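Local coordinates for protein beta 1-3 glucanase (Clostridium beijerinckii NCIMB 8052, PDB 5H4E) that probably hydrolyses beta-1,3-glucans, as a glucanase domain of glycoside hydrolase family 64, at residues D56-H62 and N73-Y77; N23-A29 and F78-Q84; C159-N163 and I370-W375. All coordinates share one frame; numbering follows the deposited sequence.

Interaction 1. Residues D56-H62 and N73-Y77; sequences DNDAAGH and NYSNY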
loop_
_atom_site.group_PDB
_atom_site.type_symbol
_atom_site.label_atom_id
_atom_site.label_comp_id
_atom_site.label_asym_id
_atom_site.label_seq_id
_atom_site.Cartn_x
_atom_site.Cartn_y
_atom_site.Cartn_z
ATOM N N ASP A 56 -9.462 -13.550 -21.394
ATOM C CA ASP A 56 -10.493 -12.985 -20.520
ATOM C C ASP A 56 -10.902 -11.560 -20.901
ATOM O O ASP A 56 -12.025 -11.141 -20.620
ATOM C CB ASP A 56 -10.023 -13.018 -19.061
ATOM C CG ASP A 56 -10.050 -14.418 -18.476
ATOM O OD1 ASP A 56 -10.955 -15.188 -18.866
ATOM O OD2 ASP A 56 -9.174 -14.749 -17.640
ATOM N N ASN A 57 -10.002 -10.824 -21.549
ATOM C CA ASN A 57 -10.302 -9.460 -21.990
ATOM C C ASN A 57 -11.467 -9.409 -22.983
ATOM O O ASN A 57 -12.206 -8.426 -23.040
ATOM C CB ASN A 57 -9.065 -8.819 -22.621
ATOM C CG ASN A 57 -7.946 -8.590 -21.626
ATOM O OD1 ASN A 57 -8.183 -8.359 -20.437
ATOM N ND2 ASN A 57 -6.715 -8.646 -22.108
ATOM N N ASP A 58 -11.644 -10.479 -23.754
ATOM C CA ASP A 58 -12.625 -10.478 -24.842
ATOM C C ASP A 58 -13.816 -11.400 -24.606
ATOM O O ASP A 58 -14.779 -11.374 -25.373
ATOM C CB ASP A 58 -11.952 -10.876 -26.156
ATOM C CG ASP A 58 -10.853 -9.928 -26.558
ATOM O OD1 ASP A 58 -11.081 -8.701 -26.495
ATOM O OD2 ASP A 58 -9.761 -10.412 -26.939
ATOM N N ALA A 59 -13.749 -12.208 -23.552
ATOM C CA ALA A 59 -14.813 -13.160 -23.240
ATOM C C ALA A 59 -16.160 -12.473 -23.000
ATOM O O ALA A 59 -16.229 -11.258 -22.838
ATOM C CB ALA A 59 -14.422 -13.999 -22.026
ATOM N N ALA A 60 -17.229 -13.264 -22.991
ATOM C CA ALA A 60 -18.584 -12.757 -22.774
ATOM C C ALA A 60 -18.710 -11.937 -21.490
ATOM O O ALA A 60 -18.284 -12.372 -20.416
ATOM C CB ALA A 60 -19.586 -13.918 -22.748
ATOM N N GLY A 61 -19.314 -10.758 -21.611
ATOM C CA GLY A 61 -19.513 -9.874 -20.475
ATOM C C GLY A 61 -18.314 -9.004 -20.150
ATOM O O GLY A 61 -18.218 -8.457 -19.058
ATOM N N HIS A 62 -17.393 -8.872 -21.098
ATOM C CA HIS A 62 -16.202 -8.069 -20.865
ATOM C C HIS A 62 -16.543 -6.589 -20.905
ATOM O O HIS A 62 -17.645 -6.199 -21.297
ATOM C CB HIS A 62 -15.110 -8.367 -21.891
ATOM C CG HIS A 62 -15.444 -7.936 -23.290
ATOM N ND1 HIS A 62 -15.478 -6.607 -23.681
ATOM C CD2 HIS A 62 -15.721 -8.650 -24.409
ATOM C CE1 HIS A 62 -15.799 -6.528 -24.961
ATOM N NE2 HIS A 62 -15.940 -7.758 -25.429
ATOM N N ASN A 73 -10.857 -3.553 -24.937
ATOM C CA ASN A 73 -11.634 -4.508 -24.142
ATOM C C ASN A 73 -10.885 -4.935 -22.879
ATOM O O ASN A 73 -9.671 -5.144 -22.913
ATOM C CB ASN A 73 -11.967 -5.767 -24.955
ATOM C CG ASN A 73 -13.012 -5.522 -26.033
ATOM O OD1 ASN A 73 -13.676 -4.484 -26.058
ATOM N ND2 ASN A 73 -13.181 -6.502 -26.917
ATOM N N TYR A 74 -11.605 -5.104 -21.774
ATOM C CA TYR A 74 -10.956 -5.501 -20.524
ATOM C C TYR A 74 -11.660 -6.671 -19.881
ATOM O O TYR A 74 -12.856 -6.857 -20.074
ATOM C CB TYR A 74 -10.922 -4.335 -19.538
ATOM C CG TYR A 74 -10.271 -3.088 -20.086
ATOM C CD1 TYR A 74 -10.988 -2.203 -20.888
ATOM C CD2 TYR A 74 -8.943 -2.788 -19.792
ATOM C CE1 TYR A 74 -10.403 -1.053 -21.390
ATOM C CE2 TYR A 74 -8.348 -1.640 -20.290
ATOM C CZ TYR A 74 -9.086 -0.778 -21.094
ATOM O OH TYR A 74 -8.497 0.362 -21.592
ATOM N N SER A 75 -10.915 -7.446 -19.098
ATOM C CA SER A 75 -11.495 -8.534 -18.319
ATOM C C SER A 75 -12.602 -8.016 -17.412
ATOM O O SER A 75 -12.779 -6.806 -17.243
ATOM C CB SER A 75 -10.431 -9.213 -17.473
ATOM O OG SER A 75 -9.925 -8.304 -16.505
ATOM N N ASN A 76 -13.352 -8.930 -16.824
ATOM C CA ASN A 76 -14.417 -8.521 -15.935
ATOM C C ASN A 76 -14.515 -9.518 -14.800
ATOM O O ASN A 76 -15.320 -10.454 -14.830
ATOM C CB ASN A 76 -15.741 -8.395 -16.676
ATOM C CG ASN A 76 -16.816 -7.745 -15.829
ATOM O OD1 ASN A 76 -16.561 -7.315 -14.698
ATOM N ND2 ASN A 76 -18.029 -7.668 -16.366
ATOM N N TYR A 77 -13.657 -9.319 -13.806
ATOM C CA TYR A 77 -13.600 -10.208 -12.667
ATOM C C TYR A 77 -14.453 -9.690 -11.517
ATOM O O TYR A 77 -14.431 -10.258 -10.425
ATOM C CB TYR A 77 -12.156 -10.375 -12.201
ATOM C CG TYR A 77 -11.196 -10.974 -13.215
ATOM C CD1 TYR A 77 -11.617 -11.897 -14.170
ATOM C CD2 TYR A 77 -9.854 -10.627 -13.188
ATOM C CE1 TYR A 77 -10.711 -12.448 -15.084
ATOM C CE2 TYR A 77 -8.956 -11.170 -14.065
ATOM C CZ TYR A 77 -9.380 -12.075 -15.016
ATOM O OH TYR A 77 -8.442 -12.596 -15.881
HETATM O O HOH W 1 -13.655 -11.489 -18.352
#
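Asn73 meets both Asp58 and His62 across this contact. The loop 56-62 leads into a two-stranded antiparallel hairpin, strands 63-67 and 70-74, and folds back along the residues by which the chain leaves it. The loop ends in a type II beta turn from Ala59 to His62.

Asn73 can be followed outward from the backbone. Its CB lies over one face of the His62 imidazole, a CH-pi contact 4.1 Å from the ring centroid. The same CB is 3.3 Å from Asn57 O. Its CG is anti to the carbonyl carbon (chi1 -72°), which brings the amide obliquely over the CE1 side of the imidazole, the two planes 37° apart. OD1 comes close to His62 CE1 and takes a hydrogen bond from Thr64 OG1. ND2 donates to Asp58 OD1 at 3.1 Å, almost straight and in the amide plane. ND2 meets that oxygen on its anti side, a little out of the carboxylate plane.

Asn57, at the end of a short 3-10 segment, lies beside Ser75. Its OD1 takes a weak bond from Ser75 N, and its ND2 is bonded to Val109 O. Water 1 joins Asp56 O to Asn76 N.

Two further bonds hold the outer parts of the contact. Asn76 ND2 donates to Gly61 O at 2.8 Å, nearly along the C=O axis. The Tyr77 ring stacks with His42, and its hydroxyl reaches a carboxylate that also pairs with Lys53 through OD1. Tyr77 OH donates to Asp56 OD2 at 2.9 Å, meeting the oxygen on its anti side, 33° out of the carboxylate plane.

Interaction 2. Residues N23-A29 and F78-Q84; sequences NDQIYWA and FCKASQQ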
loop_
_atom_site.group_PDB
_atom_site.type_symbol
_atom_site.label_atom_id
_atom_site.label_comp_id
_atom_site.label_asym_id
_atom_site.label_seq_id
_atom_site.Cartn_x
_atom_site.Cartn_y
_atom_site.Cartn_z
ATOM N N ASN A 23 -25.669 -1.210 -2.577
ATOM C CA ASN A 23 -24.856 -2.397 -2.817
ATOM C C ASN A 23 -24.835 -2.796 -4.294
ATOM O O ASN A 23 -23.906 -3.461 -4.767
ATOM C CB ASN A 23 -25.353 -3.562 -1.961
ATOM C CG ASN A 23 -24.965 -3.413 -0.505
ATOM O OD1 ASN A 23 -24.349 -2.426 -0.121
ATOM N ND2 ASN A 23 -25.326 -4.389 0.313
ATOM N N ASP A 24 -25.861 -2.377 -5.023
ATOM C CA ASP A 24 -25.913 -2.565 -6.465
ATOM C C ASP A 24 -24.922 -1.642 -7.194
ATOM O O ASP A 24 -24.717 -1.772 -8.398
ATOM C CB ASP A 24 -27.337 -2.314 -6.972
ATOM C CG ASP A 24 -27.600 -2.959 -8.309
ATOM O OD1 ASP A 24 -27.397 -4.191 -8.436
ATOM O OD2 ASP A 24 -28.003 -2.232 -9.238
ATOM N N GLN A 25 -24.304 -0.721 -6.454
ATOM C CA GLN A 25 -23.357 0.230 -7.036
ATOM C C GLN A 25 -21.930 0.032 -6.508
ATOM O O GLN A 25 -21.044 0.862 -6.741
ATOM C CB GLN A 25 -23.820 1.657 -6.761
ATOM C CG GLN A 25 -25.174 1.961 -7.388
ATOM C CD GLN A 25 -25.756 3.281 -6.942
ATOM O OE1 GLN A 25 -25.576 3.698 -5.797
ATOM N NE2 GLN A 25 -26.471 3.950 -7.849
ATOM N N ILE A 26 -21.724 -1.063 -5.791
ATOM C CA ILE A 26 -20.407 -1.391 -5.255
ATOM C C ILE A 26 -19.910 -2.666 -5.923
ATOM O O ILE A 26 -20.628 -3.659 -5.966
ATOM C CB ILE A 26 -20.462 -1.564 -3.732
ATOM C CG1 ILE A 26 -20.899 -0.252 -3.073
ATOM C CG2 ILE A 26 -19.100 -2.014 -3.184
ATOM C CD1 ILE A 26 -21.155 -0.384 -1.568
ATOM N N TYR A 27 -18.691 -2.632 -6.451
ATOM C CA TYR A 27 -18.139 -3.777 -7.168
ATOM C C TYR A 27 -16.867 -4.286 -6.517
ATOM O O TYR A 27 -16.000 -3.493 -6.184
ATOM C CB TYR A 27 -17.831 -3.404 -8.610
ATOM C CG TYR A 27 -19.027 -2.931 -9.400
ATOM C CD1 TYR A 27 -19.619 -3.761 -10.352
ATOM C CD2 TYR A 27 -19.558 -1.654 -9.216
ATOM C CE1 TYR A 27 -20.712 -3.342 -11.090
ATOM C CE2 TYR A 27 -20.667 -1.221 -9.963
ATOM C CZ TYR A 27 -21.228 -2.078 -10.899
ATOM O OH TYR A 27 -22.316 -1.685 -11.655
ATOM N N TRP A 28 -16.734 -5.601 -6.355
ATOM C CA TRP A 28 -15.469 -6.140 -5.864
ATOM C C TRP A 28 -14.885 -7.220 -6.773
ATOM O O TRP A 28 -15.617 -7.937 -7.469
ATOM C CB TRP A 28 -15.635 -6.691 -4.450
ATOM C CG TRP A 28 -16.534 -7.880 -4.372
ATOM C CD1 TRP A 28 -17.882 -7.876 -4.132
ATOM C CD2 TRP A 28 -16.159 -9.246 -4.515
ATOM N NE1 TRP A 28 -18.361 -9.158 -4.116
ATOM C CE2 TRP A 28 -17.324 -10.019 -4.357
ATOM C CE3 TRP A 28 -14.947 -9.898 -4.764
ATOM C CZ2 TRP A 28 -17.317 -11.402 -4.446
ATOM C CZ3 TRP A 28 -14.946 -11.275 -4.849
ATOM C CH2 TRP A 28 -16.122 -12.010 -4.686
ATOM N N ALA A 29 -13.560 -7.313 -6.757
ATOM C CA ALA A 29 -12.812 -8.374 -7.419
ATOM C C ALA A 29 -11.573 -8.667 -6.585
ATOM O O ALA A 29 -10.982 -7.750 -6.018
ATOM C CB ALA A 29 -12.419 -7.964 -8.845
ATOM N N PHE A 78 -15.205 -8.618 -11.771
ATOM C CA PHE A 78 -15.934 -7.914 -10.719
ATOM C C PHE A 78 -17.323 -8.462 -10.466
ATOM O O PHE A 78 -17.948 -9.051 -11.354
ATOM C CB PHE A 78 -16.014 -6.420 -11.058
ATOM C CG PHE A 78 -14.738 -5.695 -10.777
ATOM C CD1 PHE A 78 -14.552 -5.043 -9.563
ATOM C CD2 PHE A 78 -13.694 -5.729 -11.683
ATOM C CE1 PHE A 78 -13.351 -4.397 -9.283
ATOM C CE2 PHE A 78 -12.501 -5.083 -11.407
ATOM C CZ PHE A 78 -12.333 -4.422 -10.202
ATOM N N CYS A 79 -17.788 -8.254 -9.237
ATOM C CA CYS A 79 -19.101 -8.703 -8.779
ATOM C C CYS A 79 -19.787 -7.589 -7.988
ATOM O O CYS A 79 -19.149 -6.948 -7.156
ATOM C CB CYS A 79 -18.953 -9.968 -7.921
ATOM S SG CYS A 79 -20.492 -10.610 -7.188
ATOM N N LYS A 80 -21.068 -7.340 -8.248
ATOM C CA LYS A 80 -21.820 -6.352 -7.466
ATOM C C LYS A 80 -22.053 -6.871 -6.052
ATOM O O LYS A 80 -22.334 -8.054 -5.873
ATOM C CB LYS A 80 -23.174 -6.036 -8.114
ATOM C CG LYS A 80 -23.112 -5.227 -9.406
ATOM C CD LYS A 80 -24.510 -5.003 -9.999
ATOM C CE LYS A 80 -24.413 -4.115 -11.237
ATOM N NZ LYS A 80 -25.715 -3.530 -11.698
ATOM N N ALA A 81 -21.965 -5.993 -5.054
ATOM C CA ALA A 81 -22.264 -6.394 -3.681
ATOM C C ALA A 81 -23.695 -6.941 -3.574
ATOM O O ALA A 81 -23.989 -7.797 -2.732
ATOM C CB ALA A 81 -22.066 -5.237 -2.721
ATOM N N SER A 82 -24.578 -6.463 -4.445
ATOM C CA SER A 82 -25.967 -6.905 -4.421
ATOM C C SER A 82 -26.118 -8.347 -4.911
ATOM O O SER A 82 -27.022 -9.051 -4.468
ATOM C CB SER A 82 -26.837 -5.952 -5.246
ATOM O OG SER A 82 -26.422 -5.921 -6.595
ATOM N N GLN A 83 -25.237 -8.789 -5.808
ATOM C CA GLN A 83 -25.181 -10.201 -6.206
ATOM C C GLN A 83 -24.576 -11.060 -5.093
ATOM O O GLN A 83 -25.144 -12.069 -4.704
ATOM C CB GLN A 83 -24.370 -10.397 -7.491
ATOM C CG GLN A 83 -24.115 -11.879 -7.813
ATOM C CD GLN A 83 -23.574 -12.126 -9.225
ATOM O OE1 GLN A 83 -23.254 -11.188 -9.955
ATOM N NE2 GLN A 83 -23.467 -13.398 -9.607
ATOM N N GLN A 84 -23.412 -10.659 -4.592
ATOM C CA GLN A 84 -22.802 -11.339 -3.459
ATOM C C GLN A 84 -21.927 -10.334 -2.709
ATOM O O GLN A 84 -21.019 -9.748 -3.298
ATOM C CB GLN A 84 -21.977 -12.542 -3.911
ATOM C CG GLN A 84 -21.413 -13.378 -2.752
ATOM C CD GLN A 84 -20.838 -14.706 -3.207
ATOM O OE1 GLN A 84 -21.529 -15.518 -3.824
ATOM N NE2 GLN A 84 -19.559 -14.931 -2.912
HETATM O O HOH W 2 -26.415 -6.759 -0.454
#
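The indole of Trp28 reaches past its strand partner Cys79 to the backbone of Gln84, where NE1 donates to Gln84 O at 2.8 Å. The bond is nearly straight, and the acceptor lies close to the ring plane. A chi1 of 66°, with CG between the backbone N and the carbonyl carbon, lays the ring against Cys79. There Cys79 CB covers one face, toward the rim, while its SG stands obliquely to the five-membered ring.

Strands 26-33 and 79-80 pair in an antiparallel sheet, where 26-33 also pairs with 95-101. Trp28 and Cys79 form the hydrogen-bonded pair, and Tyr27 and Lys80 the non-hydrogen-bonded one. Ala81 N extends the pairing to Ile26 O at 2.8 Å.

On the side of the sheet that carries Tyr27, the extended Lys80 chain runs beside the phenol and points the same way. Its CG is 3.5 Å from Tyr27 CE1, and its CE is 3.2 Å from Tyr27 OH. At the far end of the pairing, Ala29 CB sits over the centre of the Phe78 ring, 3.5 Å from the centroid.

Asp24 closes the other end. Its OD1 accepts from Ser82 OG at 2.7 Å through the anti lone pair. Its OD2 makes a long salt bridge with Lys80 NZ, 3.6 Å away. The nearby positive charge probably favours the ionised carboxylate, while the length of the salt bridge suggests a modest attraction.

Interaction 3. Residues C159-N163 and I370-W375; sequences CYPYN and IINVGW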
loop_
_atom_site.group_PDB
_atom_site.type_symbol
_atom_site.label_atom_id
_atom_site.label_comp_id
_atom_site.label_asym_id
_atom_site.label_seq_id
_atom_site.Cartn_x
_atom_site.Cartn_y
_atom_site.Cartn_z
ATOM N N CYS A 159 -8.773 7.891 -1.678
ATOM C CA CYS A 159 -9.972 8.160 -2.474
ATOM C C CYS A 159 -11.227 8.222 -1.598
ATOM O O CYS A 159 -11.923 9.225 -1.597
ATOM C CB CYS A 159 -10.148 7.104 -3.573
ATOM S SG CYS A 159 -11.635 7.370 -4.563
ATOM N N TYR A 160 -11.524 7.149 -0.861
ATOM C CA TYR A 160 -12.652 7.173 0.064
ATOM C C TYR A 160 -12.270 6.477 1.364
ATOM O O TYR A 160 -11.379 5.629 1.365
ATOM C CB TYR A 160 -13.910 6.531 -0.568
ATOM C CG TYR A 160 -13.833 5.062 -0.956
ATOM C CD1 TYR A 160 -13.884 4.063 0.013
ATOM C CD2 TYR A 160 -13.758 4.676 -2.297
ATOM C CE1 TYR A 160 -13.832 2.716 -0.336
ATOM C CE2 TYR A 160 -13.714 3.323 -2.665
ATOM C CZ TYR A 160 -13.752 2.350 -1.671
ATOM O OH TYR A 160 -13.716 1.014 -2.002
ATOM N N PRO A 161 -12.921 6.844 2.479
ATOM C CA PRO A 161 -12.510 6.234 3.749
ATOM C C PRO A 161 -12.912 4.762 3.852
ATOM O O PRO A 161 -14.040 4.396 3.497
ATOM C CB PRO A 161 -13.249 7.068 4.793
ATOM C CG PRO A 161 -14.422 7.635 4.077
ATOM C CD PRO A 161 -13.948 7.879 2.669
ATOM N N TYR A 162 -11.989 3.921 4.310
ATOM C CA TYR A 162 -12.316 2.513 4.538
ATOM C C TYR A 162 -11.433 1.926 5.629
ATOM O O TYR A 162 -10.380 2.464 5.959
ATOM C CB TYR A 162 -12.226 1.687 3.234
ATOM C CG TYR A 162 -10.840 1.357 2.690
ATOM C CD1 TYR A 162 -10.506 0.060 2.333
ATOM C CD2 TYR A 162 -9.884 2.356 2.475
ATOM C CE1 TYR A 162 -9.247 -0.240 1.794
ATOM C CE2 TYR A 162 -8.633 2.062 1.947
ATOM C CZ TYR A 162 -8.321 0.767 1.611
ATOM O OH TYR A 162 -7.066 0.476 1.081
ATOM N N ASN A 163 -11.923 0.861 6.243
ATOM C CA ASN A 163 -11.207 0.257 7.352
ATOM C C ASN A 163 -11.555 -1.207 7.343
ATOM O O ASN A 163 -12.545 -1.609 6.713
ATOM C CB ASN A 163 -11.568 0.936 8.695
ATOM C CG ASN A 163 -13.038 0.774 9.087
ATOM O OD1 ASN A 163 -13.463 -0.277 9.576
ATOM N ND2 ASN A 163 -13.810 1.834 8.910
ATOM N N ILE A 370 -14.182 -7.994 8.009
ATOM C CA ILE A 370 -15.183 -7.077 7.473
ATOM C C ILE A 370 -14.483 -5.914 6.781
ATOM O O ILE A 370 -13.638 -5.251 7.388
ATOM C CB ILE A 370 -16.106 -6.482 8.563
ATOM C CG1 ILE A 370 -16.789 -7.570 9.408
ATOM C CG2 ILE A 370 -17.103 -5.514 7.929
ATOM C CD1 ILE A 370 -17.705 -8.458 8.641
ATOM N N ILE A 371 -14.827 -5.653 5.524
ATOM C CA ILE A 371 -14.251 -4.500 4.850
ATOM C C ILE A 371 -15.309 -3.414 4.770
ATOM O O ILE A 371 -16.281 -3.498 4.016
ATOM C CB ILE A 371 -13.696 -4.875 3.483
ATOM C CG1 ILE A 371 -12.710 -6.040 3.675
ATOM C CG2 ILE A 371 -12.977 -3.680 2.848
ATOM C CD1 ILE A 371 -12.244 -6.674 2.398
ATOM N N ASN A 372 -15.111 -2.413 5.619
ATOM C CA ASN A 372 -16.034 -1.311 5.785
ATOM C C ASN A 372 -15.725 -0.197 4.814
ATOM O O ASN A 372 -14.756 0.526 5.000
ATOM C CB ASN A 372 -15.960 -0.772 7.213
ATOM C CG ASN A 372 -16.483 -1.755 8.229
ATOM O OD1 ASN A 372 -17.673 -2.089 8.236
ATOM N ND2 ASN A 372 -15.602 -2.231 9.092
ATOM N N VAL A 373 -16.555 -0.040 3.791
ATOM C CA VAL A 373 -16.272 0.975 2.786
ATOM C C VAL A 373 -17.244 2.144 2.959
ATOM O O VAL A 373 -18.456 1.952 3.045
ATOM C CB VAL A 373 -16.313 0.374 1.345
ATOM C CG1 VAL A 373 -15.190 -0.669 1.187
ATOM C CG2 VAL A 373 -17.702 -0.234 0.986
ATOM N N GLY A 374 -16.698 3.356 3.041
ATOM C CA GLY A 374 -17.496 4.494 3.449
ATOM C C GLY A 374 -17.449 5.685 2.517
ATOM O O GLY A 374 -17.021 5.567 1.369
ATOM N N TRP A 375 -17.898 6.834 3.020
ATOM C CA TRP A 375 -17.998 8.040 2.199
ATOM C C TRP A 375 -18.031 9.299 3.068
ATOM O O TRP A 375 -18.256 9.201 4.277
ATOM C CB TRP A 375 -19.240 7.969 1.303
ATOM C CG TRP A 375 -19.260 9.025 0.233
ATOM C CD1 TRP A 375 -19.995 10.166 0.231
ATOM C CD2 TRP A 375 -18.472 9.050 -0.968
ATOM N NE1 TRP A 375 -19.721 10.906 -0.894
ATOM C CE2 TRP A 375 -18.797 10.236 -1.654
ATOM C CE3 TRP A 375 -17.524 8.186 -1.529
ATOM C CZ2 TRP A 375 -18.219 10.579 -2.875
ATOM C CZ3 TRP A 375 -16.944 8.532 -2.751
ATOM C CH2 TRP A 375 -17.296 9.719 -3.406
#
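Tyr160 sets CD1 and CE1 of its ring obliquely against the last strand, with CE1 3.8 Å from Val373 CB and CD1 3.7 Å from Gly374 O. CG lies between the backbone N and the carbonyl carbon (chi1 62°), which turns the phenol toward that strand. Tyr160 OH is bonded to Ile99 O, and the ring stacks on Tyr101. This buried side is the closely packed part. Tyr162 CB lies near Val373 CG1, and its hydroxyl is bonded to Trp138 O.

Segments 159-163 and 370-375 run antiparallel. Asn163 and Asn372 are the hydrogen-bonded pair, with Asn372 N donating to Asn163 O at 2.9 Å. Gly374 N continues the series to Pro161 O, also at 2.9 Å.

The other face of the sheet carries the two asparagine side chains and is more open to solvent. Asn372 ND2 donates to Asn163 OD1 at 2.9 Å, but the bond is bent. The donor stands 32° from the plane of the acceptor carbonyl, and the amide planes are 39° apart. Trp375, also partly exposed, touches Tyr160 CB loosely through CE3, at 4.1 Å.

The pair lies inside a mixed five-stranded sheet. Strand 366-374 is flanked by 162-168 and, running parallel to it, 9-16. Strand 95-101 packs on the face of Ile371 and Val373, while helix 182-192 touches Pro161 and Trp375.

In the fold
Interactions 1 and 2 follow each other along one piece of chain. Residues 73-77 run straight into 78-84, and interaction 1 is nested inside the loop that interaction 2 closes. Their centres are 16 Å apart, and they touch where Tyr77 O lies 3.4 Å from Ala29 CB. Interaction 3 joins segments more than 200 residues apart and brings the last strand of the chain into the mixed five-stranded sheet, whereas interaction 2 belongs to the antiparallel sheet of strand 26-33. Their centres are 14 Å apart, and Ile26 CD1 lies 4.3 Å from Val373 CG2. Strand 95-101 touches side chains from both. Interaction 1 stays apart from interaction 3, about 13 Å between nearest atoms.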